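Local coordinates for protein HTLV-2 integrase catalytic core domain (Human T-cell leukemia virus 2, PDB 6QBT) that probably inserts viral DNA into host DNA as the catalytic core of a retroviral integrase, a magnesium-binding polynucleotidyl transferase of the RNase H-like clan, at residues A[65-71]-A[88-94]; A[5-11]-A[28-33]; A[115-119]-A[132-138]. All coordinates share one frame; numbering follows the deposited sequence.

Contact 1 (A[65-71]-A[88-94]); sequences LHINTDN and HIKHSTH. With MG (magnesium ion), chain B.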
loop_
_atom_site.group_PDB
_atom_site.type_symbol
_atom_site.label_atom_id
_atom_site.label_comp_id
_atom_site.label_asym_id
_atom_site.label_seq_id
_atom_site.Cartn_x
_atom_site.Cartn_y
_atom_site.Cartn_z
ATOM N N LEU A 65 -9.473 12.687 14.025
ATOM C CA LEU A 65 -9.634 13.959 14.726
ATOM C C LEU A 65 -9.145 13.872 16.182
ATOM O O LEU A 65 -8.554 14.804 16.695
ATOM C CB LEU A 65 -11.100 14.405 14.718
ATOM C CG LEU A 65 -11.725 14.654 13.339
ATOM C CD1 LEU A 65 -13.221 14.903 13.506
ATOM C CD2 LEU A 65 -11.055 15.816 12.583
ATOM N N HIS A 66 -9.395 12.737 16.825
ATOM C CA HIS A 66 -9.240 12.584 18.264
ATOM C C HIS A 66 -8.729 11.169 18.523
ATOM O O HIS A 66 -9.276 10.202 17.992
ATOM C CB HIS A 66 -10.617 12.801 18.933
ATOM C CG HIS A 66 -10.607 12.790 20.434
ATOM N ND1 HIS A 66 -11.720 13.126 21.172
ATOM C CD2 HIS A 66 -9.650 12.471 21.337
ATOM C CE1 HIS A 66 -11.448 13.026 22.462
ATOM N NE2 HIS A 66 -10.195 12.633 22.588
ATOM N N ILE A 67 -7.667 11.068 19.313
ATOM C CA ILE A 67 -7.176 9.782 19.832
ATOM C C ILE A 67 -7.226 9.706 21.371
ATOM O O ILE A 67 -6.976 10.694 22.060
ATOM C CB ILE A 67 -5.753 9.467 19.338
ATOM C CG1 ILE A 67 -4.815 10.638 19.625
ATOM C CG2 ILE A 67 -5.794 9.155 17.856
ATOM C CD1 ILE A 67 -3.352 10.264 19.730
ATOM N N ASN A 68 -7.580 8.528 21.884
ATOM C CA ASN A 68 -7.556 8.257 23.319
ATOM C C ASN A 68 -6.651 7.081 23.590
ATOM O O ASN A 68 -6.801 6.030 22.972
ATOM C CB ASN A 68 -8.959 7.978 23.865
ATOM C CG ASN A 68 -8.997 8.010 25.374
ATOM O OD1 ASN A 68 -9.264 9.055 25.991
ATOM N ND2 ASN A 68 -8.664 6.880 25.992
ATOM N N THR A 69 -5.716 7.273 24.515
ATOM C CA THR A 69 -4.731 6.274 24.906
ATOM C C THR A 69 -4.714 6.079 26.439
ATOM O O THR A 69 -5.426 6.764 27.173
ATOM C CB THR A 69 -3.323 6.716 24.433
ATOM O OG1 THR A 69 -2.884 7.884 25.155
ATOM C CG2 THR A 69 -3.335 7.017 22.930
ATOM N N ASP A 70 -3.900 5.134 26.905
ATOM C CA ASP A 70 -3.549 5.019 28.337
ATOM C C ASP A 70 -2.451 6.036 28.649
ATOM O O ASP A 70 -2.027 6.796 27.763
ATOM C CB ASP A 70 -3.173 3.558 28.765
ATOM C CG ASP A 70 -1.901 2.999 28.092
ATOM O OD1 ASP A 70 -1.092 3.750 27.487
ATOM O OD2 ASP A 70 -1.698 1.754 28.179
ATOM N N ASN A 71 -1.998 6.041 29.900
ATOM C CA ASN A 71 -0.892 6.894 30.345
ATOM C C ASN A 71 0.497 6.306 30.139
ATOM O O ASN A 71 1.422 6.718 30.817
ATOM C CB ASN A 71 -1.057 7.227 31.834
ATOM C CG ASN A 71 -2.300 8.025 32.106
ATOM O OD1 ASN A 71 -3.095 7.650 32.956
ATOM N ND2 ASN A 71 -2.485 9.129 31.379
ATOM N N HIS A 88 -2.654 18.770 14.676
ATOM C CA HIS A 88 -4.059 19.021 15.102
ATOM C C HIS A 88 -4.853 17.744 15.358
ATOM O O HIS A 88 -5.940 17.531 14.824
ATOM C CB HIS A 88 -4.768 19.958 14.125
ATOM C CG HIS A 88 -4.021 21.229 13.902
ATOM N ND1 HIS A 88 -3.319 21.490 12.739
ATOM C CD2 HIS A 88 -3.781 22.275 14.729
ATOM C CE1 HIS A 88 -2.719 22.665 12.841
ATOM N NE2 HIS A 88 -2.989 23.165 14.035
ATOM N N ILE A 89 -4.272 16.883 16.178
ATOM C CA ILE A 89 -4.924 15.670 16.618
ATOM C C ILE A 89 -5.140 15.821 18.129
ATOM O O ILE A 89 -4.167 15.946 18.891
ATOM C CB ILE A 89 -4.059 14.431 16.310
ATOM C CG1 ILE A 89 -3.821 14.291 14.794
ATOM C CG2 ILE A 89 -4.748 13.173 16.818
ATOM C CD1 ILE A 89 -2.704 13.334 14.408
ATOM N N LYS A 90 -6.408 15.836 18.549
ATOM C CA LYS A 90 -6.753 15.908 19.981
ATOM C C LYS A 90 -6.350 14.587 20.637
ATOM O O LYS A 90 -6.597 13.504 20.080
ATOM C CB LYS A 90 -8.254 16.172 20.149
ATOM C CG LYS A 90 -8.787 16.124 21.564
ATOM C CD LYS A 90 -10.182 16.734 21.624
ATOM C CE LYS A 90 -10.802 16.619 23.014
ATOM N NZ LYS A 90 -10.028 17.335 24.062
ATOM N N HIS A 91 -5.710 14.681 21.796
ATOM C CA HIS A 91 -5.220 13.519 22.521
ATOM C C HIS A 91 -5.715 13.573 23.941
ATOM O O HIS A 91 -5.397 14.501 24.656
ATOM C CB HIS A 91 -3.697 13.490 22.513
ATOM C CG HIS A 91 -3.124 12.282 23.175
ATOM N ND1 HIS A 91 -1.881 12.278 23.761
ATOM C CD2 HIS A 91 -3.628 11.038 23.350
ATOM C CE1 HIS A 91 -1.641 11.078 24.255
ATOM N NE2 HIS A 91 -2.686 10.310 24.029
ATOM N N SER A 92 -6.487 12.581 24.348
ATOM C CA SER A 92 -6.949 12.475 25.717
ATOM C C SER A 92 -6.536 11.117 26.225
ATOM O O SER A 92 -6.144 10.258 25.438
ATOM C CB SER A 92 -8.460 12.646 25.768
ATOM O OG SER A 92 -9.090 11.739 24.867
ATOM N N THR A 93 -6.621 10.926 27.540
ATOM C CA THR A 93 -6.176 9.675 28.203
ATOM C C THR A 93 -7.235 9.125 29.185
ATOM O O THR A 93 -6.952 8.908 30.343
ATOM C CB THR A 93 -4.783 9.844 28.897
ATOM O OG1 THR A 93 -4.819 10.958 29.786
ATOM C CG2 THR A 93 -3.647 10.075 27.878
ATOM N N HIS A 94 -8.452 8.893 28.692
ATOM C CA HIS A 94 -9.536 8.290 29.487
ATOM C C HIS A 94 -9.431 6.769 29.540
ATOM O O HIS A 94 -9.944 6.154 30.481
ATOM C CB HIS A 94 -10.908 8.683 28.930
ATOM C CG HIS A 94 -11.130 10.166 28.836
ATOM N ND1 HIS A 94 -11.354 10.814 27.635
ATOM C CD2 HIS A 94 -11.163 11.130 29.790
ATOM C CE1 HIS A 94 -11.519 12.108 27.854
ATOM N NE2 HIS A 94 -11.405 12.326 29.154
HETATM MG MG MG B . -0.364 0.314 27.648
#
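The imidazole of H66 and the aliphatic chain of K90 run alongside each other, pointing the same way: K90 CG sits over the middle of the ring face, 3.8 Å from the centroid of the H66 ring and 13° off its normal, a CH-pi contact. At its edge, the same ring gives H66 NE2-H to S92 OG at 2.7 Å, with the oxygen close to the ring plane. S92 OG then donates to N68 OD1 at 2.9 Å. That carboxamide oxygen also takes H94 N-H at 2.8 Å, so a chain of hydrogen bonds runs in one direction, from imidazole through hydroxyl to amide, along the face carrying H66, K90, N68 and S92.

On the face of I67 and H91, the H91 ring meets T69 edge-on. H91 NE2 donates to T69 OG1 at 2.7 Å, the oxygen lying close to the ring plane, while T69 OG1 donates to D70 O at 3.0 Å. With chi1 at 68°, T69 OG1 is set between its backbone N and carbonyl carbon, where it can face both partners. F80 meets the H91 ring edge-to-face from helix 78-86.

Between these faces the backbones pair in parallel, their short axes 19° apart, with I67 N bonded to K90 O and S92 N to I67 O. The pairing joins strands 66-68 and 90-92 of the RNase H-like core, the latter being the outermost strand on its side within the chain. D70, just beyond T69, binds magnesium through OD2 at 2.0 Å, while its OD1 accepts from G72 N. T69 OG1 holds the backbone oxygen of D70, and H91 NE2 in turn fixes T69 OG1; this is consistent with H91 steadying, one step further back, the backbone next to the magnesium ligand.

Contact 2 (A[5-11]-A[28-33]); sequences LPNHIWQ and VWVDTF
The F33 ring carries L5 CA over the centre of one face, 3.7 Å from the centroid, and meets P6 CD at its CD2 atom. The indole of W10 is approached at its edge: N7 OD1 accepts from W10 NE1 at 3.0 Å near the ring plane, N7 ND2 being hydrogen-bonded to L61 O, and D31 OD2 lies by the same indole N-H but makes only a weak bond, its angle 121°. On the benzo ring of this indole, W10 CE3 touches W29 CE3 near the W10 plane, the two indoles oblique with planes at 48°.

The D31 carboxylate, turned 72° from the W10 ring, faces the type II turn L5-H8. Its OD2 receives N7 N-H on the syn side at 2.8 Å, while OD1 takes F33 N-H in an Asx turn and S34 N beyond it. T32 OG1, placed by chi1 between its backbone N and carbonyl carbon, donates to I9 O from above the carbonyl plane; T32 N reaches that oxygen nearly end-on at 3.0 Å.

These groups lie at the open end of the hairpin of strands 9-19 and 22-31 in the RNase H-like sheet, away from its turn; Q11 and V30 form an antiparallel hydrogen-bonded pair, W10 and D31 a non-hydrogen-bonded one. W10 packs under helix 47-61. With backbone amides of N7, F33 and S34 all directed at the buried D31 carboxylate, the chemistry is consistent with a negative charge stabilised by N-H groups.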
loop_
_atom_site.group_PDB
_atom_site.type_symbol
_atom_site.label_atom_id
_atom_site.label_comp_id
_atom_site.label_asym_id
_atom_site.label_seq_id
_atom_site.Cartn_x
_atom_site.Cartn_y
_atom_site.Cartn_z
ATOM N N LEU A 5 -18.573 9.119 13.322
ATOM C CA LEU A 5 -18.353 8.610 11.990
ATOM C C LEU A 5 -16.911 8.145 11.964
ATOM O O LEU A 5 -16.191 8.309 12.959
ATOM C CB LEU A 5 -18.683 9.684 10.947
ATOM C CG LEU A 5 -17.711 10.830 10.655
ATOM C CD1 LEU A 5 -18.211 11.551 9.411
ATOM C CD2 LEU A 5 -17.560 11.816 11.810
ATOM N N PRO A 6 -16.487 7.520 10.854
ATOM C CA PRO A 6 -15.114 7.061 10.823
ATOM C C PRO A 6 -14.117 8.213 10.991
ATOM O O PRO A 6 -14.388 9.335 10.555
ATOM C CB PRO A 6 -14.988 6.422 9.448
ATOM C CG PRO A 6 -16.375 6.101 8.996
ATOM C CD PRO A 6 -17.248 7.126 9.644
ATOM N N ASN A 7 -13.000 7.914 11.654
ATOM C CA ASN A 7 -11.912 8.842 11.951
ATOM C C ASN A 7 -12.256 10.031 12.836
ATOM O O ASN A 7 -11.489 11.007 12.921
ATOM C CB ASN A 7 -11.187 9.260 10.671
ATOM C CG ASN A 7 -10.453 8.109 10.021
ATOM O OD1 ASN A 7 -10.127 7.137 10.680
ATOM N ND2 ASN A 7 -10.233 8.194 8.713
ATOM N N HIS A 8 -13.363 9.925 13.570
ATOM C CA HIS A 8 -13.697 10.903 14.602
ATOM C C HIS A 8 -12.847 10.588 15.855
ATOM O O HIS A 8 -12.087 11.443 16.313
ATOM C CB HIS A 8 -15.209 10.944 14.842
ATOM C CG HIS A 8 -15.642 11.914 15.900
ATOM N ND1 HIS A 8 -16.940 11.977 16.356
ATOM C CD2 HIS A 8 -14.953 12.831 16.623
ATOM C CE1 HIS A 8 -17.038 12.890 17.306
ATOM N NE2 HIS A 8 -15.844 13.423 17.490
ATOM N N ILE A 9 -12.941 9.366 16.381
ATOM C CA ILE A 9 -12.254 9.002 17.628
ATOM C C ILE A 9 -11.652 7.605 17.502
ATOM O O ILE A 9 -12.367 6.651 17.205
ATOM C CB ILE A 9 -13.212 8.968 18.848
ATOM C CG1 ILE A 9 -13.929 10.307 19.046
ATOM C CG2 ILE A 9 -12.453 8.528 20.113
ATOM C CD1 ILE A 9 -14.951 10.321 20.175
ATOM N N TRP A 10 -10.345 7.510 17.723
ATOM C CA TRP A 10 -9.635 6.241 17.825
ATOM C C TRP A 10 -9.212 5.902 19.261
ATOM O O TRP A 10 -9.030 6.804 20.093
ATOM C CB TRP A 10 -8.363 6.306 17.018
ATOM C CG TRP A 10 -8.520 6.298 15.558
ATOM C CD1 TRP A 10 -9.668 6.385 14.838
ATOM C CD2 TRP A 10 -7.469 6.270 14.639
ATOM N NE1 TRP A 10 -9.391 6.384 13.523
ATOM C CE2 TRP A 10 -8.035 6.310 13.363
ATOM C CE3 TRP A 10 -6.080 6.183 14.764
ATOM C CZ2 TRP A 10 -7.259 6.265 12.191
ATOM C CZ3 TRP A 10 -5.301 6.135 13.602
ATOM C CH2 TRP A 10 -5.902 6.189 12.330
ATOM N N GLN A 11 -9.046 4.600 19.519
ATOM C CA GLN A 11 -8.438 4.090 20.763
ATOM C C GLN A 11 -7.127 3.428 20.402
ATOM O O GLN A 11 -7.059 2.732 19.393
ATOM C CB GLN A 11 -9.304 3.016 21.399
ATOM C CG GLN A 11 -10.728 3.417 21.677
ATOM C CD GLN A 11 -10.952 3.618 23.127
ATOM O OE1 GLN A 11 -10.174 4.307 23.806
ATOM N NE2 GLN A 11 -11.995 2.986 23.633
ATOM N N VAL A 28 -1.487 -1.006 18.471
ATOM C CA VAL A 28 -2.815 -1.275 17.969
ATOM C C VAL A 28 -3.637 0.020 18.008
ATOM O O VAL A 28 -3.739 0.657 19.036
ATOM C CB VAL A 28 -3.502 -2.350 18.851
ATOM C CG1 VAL A 28 -4.971 -2.556 18.469
ATOM C CG2 VAL A 28 -2.735 -3.667 18.803
ATOM N N TRP A 29 -4.233 0.393 16.890
ATOM C CA TRP A 29 -5.160 1.530 16.865
ATOM C C TRP A 29 -6.462 1.018 16.314
ATOM O O TRP A 29 -6.459 0.250 15.343
ATOM C CB TRP A 29 -4.655 2.659 15.944
ATOM C CG TRP A 29 -3.480 3.324 16.496
ATOM C CD1 TRP A 29 -2.159 3.068 16.202
ATOM C CD2 TRP A 29 -3.490 4.349 17.456
ATOM N NE1 TRP A 29 -1.351 3.904 16.926
ATOM C CE2 TRP A 29 -2.145 4.702 17.709
ATOM C CE3 TRP A 29 -4.512 5.009 18.155
ATOM C CZ2 TRP A 29 -1.796 5.686 18.642
ATOM C CZ3 TRP A 29 -4.166 5.995 19.061
ATOM C CH2 TRP A 29 -2.820 6.333 19.290
ATOM N N VAL A 30 -7.566 1.458 16.900
ATOM C CA VAL A 30 -8.866 1.004 16.420
ATOM C C VAL A 30 -9.874 2.151 16.422
ATOM O O VAL A 30 -9.954 2.922 17.383
ATOM C CB VAL A 30 -9.332 -0.276 17.173
ATOM C CG1 VAL A 30 -9.180 -0.109 18.646
ATOM C CG2 VAL A 30 -10.750 -0.673 16.796
ATOM N N ASP A 31 -10.598 2.278 15.306
ATOM C CA ASP A 31 -11.593 3.302 15.176
ATOM C C ASP A 31 -12.813 2.893 15.984
ATOM O O ASP A 31 -13.301 1.775 15.835
ATOM C CB ASP A 31 -11.964 3.460 13.725
ATOM C CG ASP A 31 -12.835 4.649 13.498
ATOM O OD1 ASP A 31 -14.051 4.557 13.738
ATOM O OD2 ASP A 31 -12.289 5.680 13.099
ATOM N N THR A 32 -13.305 3.800 16.824
ATOM C CA THR A 32 -14.419 3.505 17.737
ATOM C C THR A 32 -15.764 3.432 17.024
ATOM O O THR A 32 -16.714 2.984 17.624
ATOM C CB THR A 32 -14.555 4.567 18.856
ATOM O OG1 THR A 32 -14.676 5.863 18.268
ATOM C CG2 THR A 32 -13.356 4.571 19.773
ATOM N N PHE A 33 -15.853 3.928 15.788
ATOM C CA PHE A 33 -17.074 3.891 15.015
ATOM C C PHE A 33 -17.103 2.668 14.078
ATOM O O PHE A 33 -18.037 1.915 14.101
ATOM C CB PHE A 33 -17.266 5.230 14.224
ATOM C CG PHE A 33 -18.436 5.210 13.296
ATOM C CD1 PHE A 33 -19.726 5.557 13.755
ATOM C CD2 PHE A 33 -18.284 4.798 11.973
ATOM C CE1 PHE A 33 -20.829 5.491 12.905
ATOM C CE2 PHE A 33 -19.389 4.723 11.119
ATOM C CZ PHE A 33 -20.664 5.073 11.584
HETATM O O HOH W 1 -14.568 7.333 14.923
#

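Contact 3 (A[115-119]-A[132-138]); sequences LLNKY and INKALWT
Y119 holds CG anti to its carbonyl carbon (chi1 -76°), which sends the phenol across to the facing helix, and T138, with OG1 likewise anti to the carbonyl carbon (chi1 -63°), turns its hydroxyl to meet it. The two side chains come from opposite directions, in a helix-helix packing of the integrase catalytic core: helices 104-122 and 128-142, the segment axes 8.4 Å apart at closest and inclined at 130°.

The phenol has one face covered by K134, whose CB stands 3.9 Å from the ring centroid and close to the normal, a CH-pi contact over the centre. T138 OG1 lies at the ring edge, near its plane, beside the phenol oxygen. Farther along the K134 chain, water 2 bridges the helices, accepting from K134 NZ and donating to Y119 O.

Close backbone approach is possible at A135, whose small CB touches L115 CB at 3.8 Å and lies beside L116 N; the nearest pair of CA atoms, L115 and A135, is 5.1 Å apart. L116 extends side by side with I132, and the methyl pair L116 CD1 and I132 CD1, at 3.4 Å, is tighter than usual carbon contact.

The third subunit packs on this helix pair, with its Y87 against L115 and T138 and its L55 against Y119, so the contact also contributes to an interface of the trimer. Y119 OH donates across the helices to T138 OG1 at 2.5 Å, a short bond, and T138 OG1 donates within its own helix to K134 O at 2.7 Å, reaching it from the face of the carbonyl plane opposite to T138 N.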
loop_
_atom_site.group_PDB
_atom_site.type_symbol
_atom_site.label_atom_id
_atom_site.label_comp_id
_atom_site.label_asym_id
_atom_site.label_seq_id
_atom_site.Cartn_x
_atom_site.Cartn_y
_atom_site.Cartn_z
ATOM N N LEU A 115 -6.161 -14.632 15.226
ATOM C CA LEU A 115 -5.865 -14.746 13.795
ATOM C C LEU A 115 -4.364 -14.954 13.572
ATOM O O LEU A 115 -3.961 -15.820 12.776
ATOM C CB LEU A 115 -6.359 -13.518 13.019
ATOM C CG LEU A 115 -7.870 -13.495 12.750
ATOM C CD1 LEU A 115 -8.304 -12.105 12.300
ATOM C CD2 LEU A 115 -8.285 -14.575 11.749
ATOM N N LEU A 116 -3.557 -14.184 14.294
ATOM C CA LEU A 116 -2.100 -14.324 14.279
ATOM C C LEU A 116 -1.640 -15.759 14.613
ATOM O O LEU A 116 -0.807 -16.334 13.896
ATOM C CB LEU A 116 -1.497 -13.325 15.270
ATOM C CG LEU A 116 -0.003 -13.087 15.394
ATOM C CD1 LEU A 116 0.567 -12.526 14.105
ATOM C CD2 LEU A 116 0.236 -12.085 16.505
ATOM N N ASN A 117 -2.193 -16.346 15.672
ATOM C CA ASN A 117 -1.888 -17.744 16.012
ATOM C C ASN A 117 -2.304 -18.735 14.929
ATOM O O ASN A 117 -1.567 -19.673 14.620
ATOM C CB ASN A 117 -2.540 -18.147 17.335
ATOM C CG ASN A 117 -1.933 -17.431 18.528
ATOM O OD1 ASN A 117 -0.803 -16.950 18.481
ATOM N ND2 ASN A 117 -2.680 -17.360 19.605
ATOM N N LYS A 118 -3.474 -18.524 14.346
ATOM C CA LYS A 118 -3.966 -19.418 13.315
ATOM C C LYS A 118 -3.038 -19.356 12.105
ATOM O O LYS A 118 -2.625 -20.385 11.586
ATOM C CB LYS A 118 -5.377 -19.037 12.939
ATOM C CG LYS A 118 -6.042 -20.023 11.985
ATOM C CD LYS A 118 -6.714 -19.299 10.810
ATOM C CE LYS A 118 -7.135 -20.252 9.690
ATOM N NZ LYS A 118 -7.028 -19.542 8.374
ATOM N N TYR A 119 -2.674 -18.147 11.679
ATOM C CA TYR A 119 -1.758 -18.003 10.543
ATOM C C TYR A 119 -0.339 -18.552 10.817
ATOM O O TYR A 119 0.314 -19.060 9.896
ATOM C CB TYR A 119 -1.710 -16.543 10.040
ATOM C CG TYR A 119 -2.935 -16.158 9.228
ATOM C CD1 TYR A 119 -3.251 -16.824 8.029
ATOM C CD2 TYR A 119 -3.777 -15.125 9.649
ATOM C CE1 TYR A 119 -4.377 -16.476 7.292
ATOM C CE2 TYR A 119 -4.906 -14.776 8.919
ATOM C CZ TYR A 119 -5.201 -15.454 7.747
ATOM O OH TYR A 119 -6.326 -15.086 7.050
ATOM N N ILE A 132 1.107 -11.453 11.014
ATOM C CA ILE A 132 0.581 -10.179 11.489
ATOM C C ILE A 132 -0.151 -9.534 10.328
ATOM O O ILE A 132 -1.288 -9.093 10.475
ATOM C CB ILE A 132 1.744 -9.224 11.925
ATOM C CG1 ILE A 132 2.543 -9.789 13.130
ATOM C CG2 ILE A 132 1.272 -7.793 12.184
ATOM C CD1 ILE A 132 1.954 -9.493 14.489
ATOM N N ASN A 133 0.501 -9.488 9.162
ATOM C CA ASN A 133 -0.080 -8.800 8.002
ATOM C C ASN A 133 -1.405 -9.456 7.592
ATOM O O ASN A 133 -2.438 -8.787 7.430
ATOM C CB ASN A 133 0.893 -8.777 6.823
ATOM C CG ASN A 133 0.568 -7.693 5.842
ATOM O OD1 ASN A 133 0.364 -6.546 6.217
ATOM N ND2 ASN A 133 0.475 -8.042 4.587
ATOM N N LYS A 134 -1.381 -10.770 7.472
ATOM C CA LYS A 134 -2.563 -11.501 7.062
ATOM C C LYS A 134 -3.653 -11.421 8.139
ATOM O O LYS A 134 -4.820 -11.295 7.814
ATOM C CB LYS A 134 -2.208 -12.927 6.729
ATOM C CG LYS A 134 -1.331 -13.017 5.499
ATOM C CD LYS A 134 -1.030 -14.468 5.178
ATOM C CE LYS A 134 -0.102 -15.101 6.207
ATOM N NZ LYS A 134 0.413 -16.394 5.716
ATOM N N ALA A 135 -3.266 -11.404 9.412
ATOM C CA ALA A 135 -4.236 -11.162 10.493
ATOM C C ALA A 135 -4.907 -9.811 10.319
ATOM O O ALA A 135 -6.142 -9.722 10.353
ATOM C CB ALA A 135 -3.589 -11.266 11.870
ATOM N N LEU A 136 -4.083 -8.786 10.116
ATOM C CA LEU A 136 -4.560 -7.415 9.940
ATOM C C LEU A 136 -5.574 -7.249 8.777
ATOM O O LEU A 136 -6.699 -6.747 8.952
ATOM C CB LEU A 136 -3.352 -6.482 9.781
ATOM C CG LEU A 136 -3.564 -5.045 9.313
ATOM C CD1 LEU A 136 -4.442 -4.348 10.324
ATOM C CD2 LEU A 136 -2.236 -4.315 9.098
ATOM N N TRP A 137 -5.180 -7.702 7.599
ATOM C CA TRP A 137 -6.032 -7.577 6.427
ATOM C C TRP A 137 -7.269 -8.477 6.504
ATOM O O TRP A 137 -8.369 -8.062 6.095
ATOM C CB TRP A 137 -5.226 -7.807 5.144
ATOM C CG TRP A 137 -4.363 -6.639 4.868
ATOM C CD1 TRP A 137 -3.072 -6.460 5.254
ATOM C CD2 TRP A 137 -4.742 -5.461 4.177
ATOM N NE1 TRP A 137 -2.608 -5.235 4.822
ATOM C CE2 TRP A 137 -3.621 -4.590 4.174
ATOM C CE3 TRP A 137 -5.921 -5.048 3.565
ATOM C CZ2 TRP A 137 -3.647 -3.331 3.573
ATOM C CZ3 TRP A 137 -5.961 -3.812 2.974
ATOM C CH2 TRP A 137 -4.817 -2.962 2.972
ATOM N N THR A 138 -7.104 -9.673 7.048
ATOM C CA THR A 138 -8.226 -10.570 7.263
ATOM C C THR A 138 -9.269 -9.917 8.188
ATOM O O THR A 138 -10.470 -9.931 7.886
ATOM C CB THR A 138 -7.778 -11.941 7.838
ATOM O OG1 THR A 138 -6.931 -12.620 6.891
ATOM C CG2 THR A 138 -8.998 -12.848 8.140
HETATM O O HOH W 2 1.381 -17.001 8.385
#

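How the contacts relate
Contacts 1 and 2 belong to one sheet, ordered 37-42, 22-31, 9-19, 66-68, 90-92, and their centres are 11 Å apart. They touch directly: L65 N lies 2.8 Å from N7 O and N68 N 2.9 Å from W10 O, both probable hydrogen bonds, so strand 66-68 continues the pairing begun in contact 2. The magnesium ion is bound by D70 of contact 1 and by D13, which lies two residues beyond the 5-11 segment on strand 9-19. Contact 3 lies on the other side of the chain's centre, its centre about 27 Å from that of contact 1 and 20 Å from that of contact 2, and touches neither.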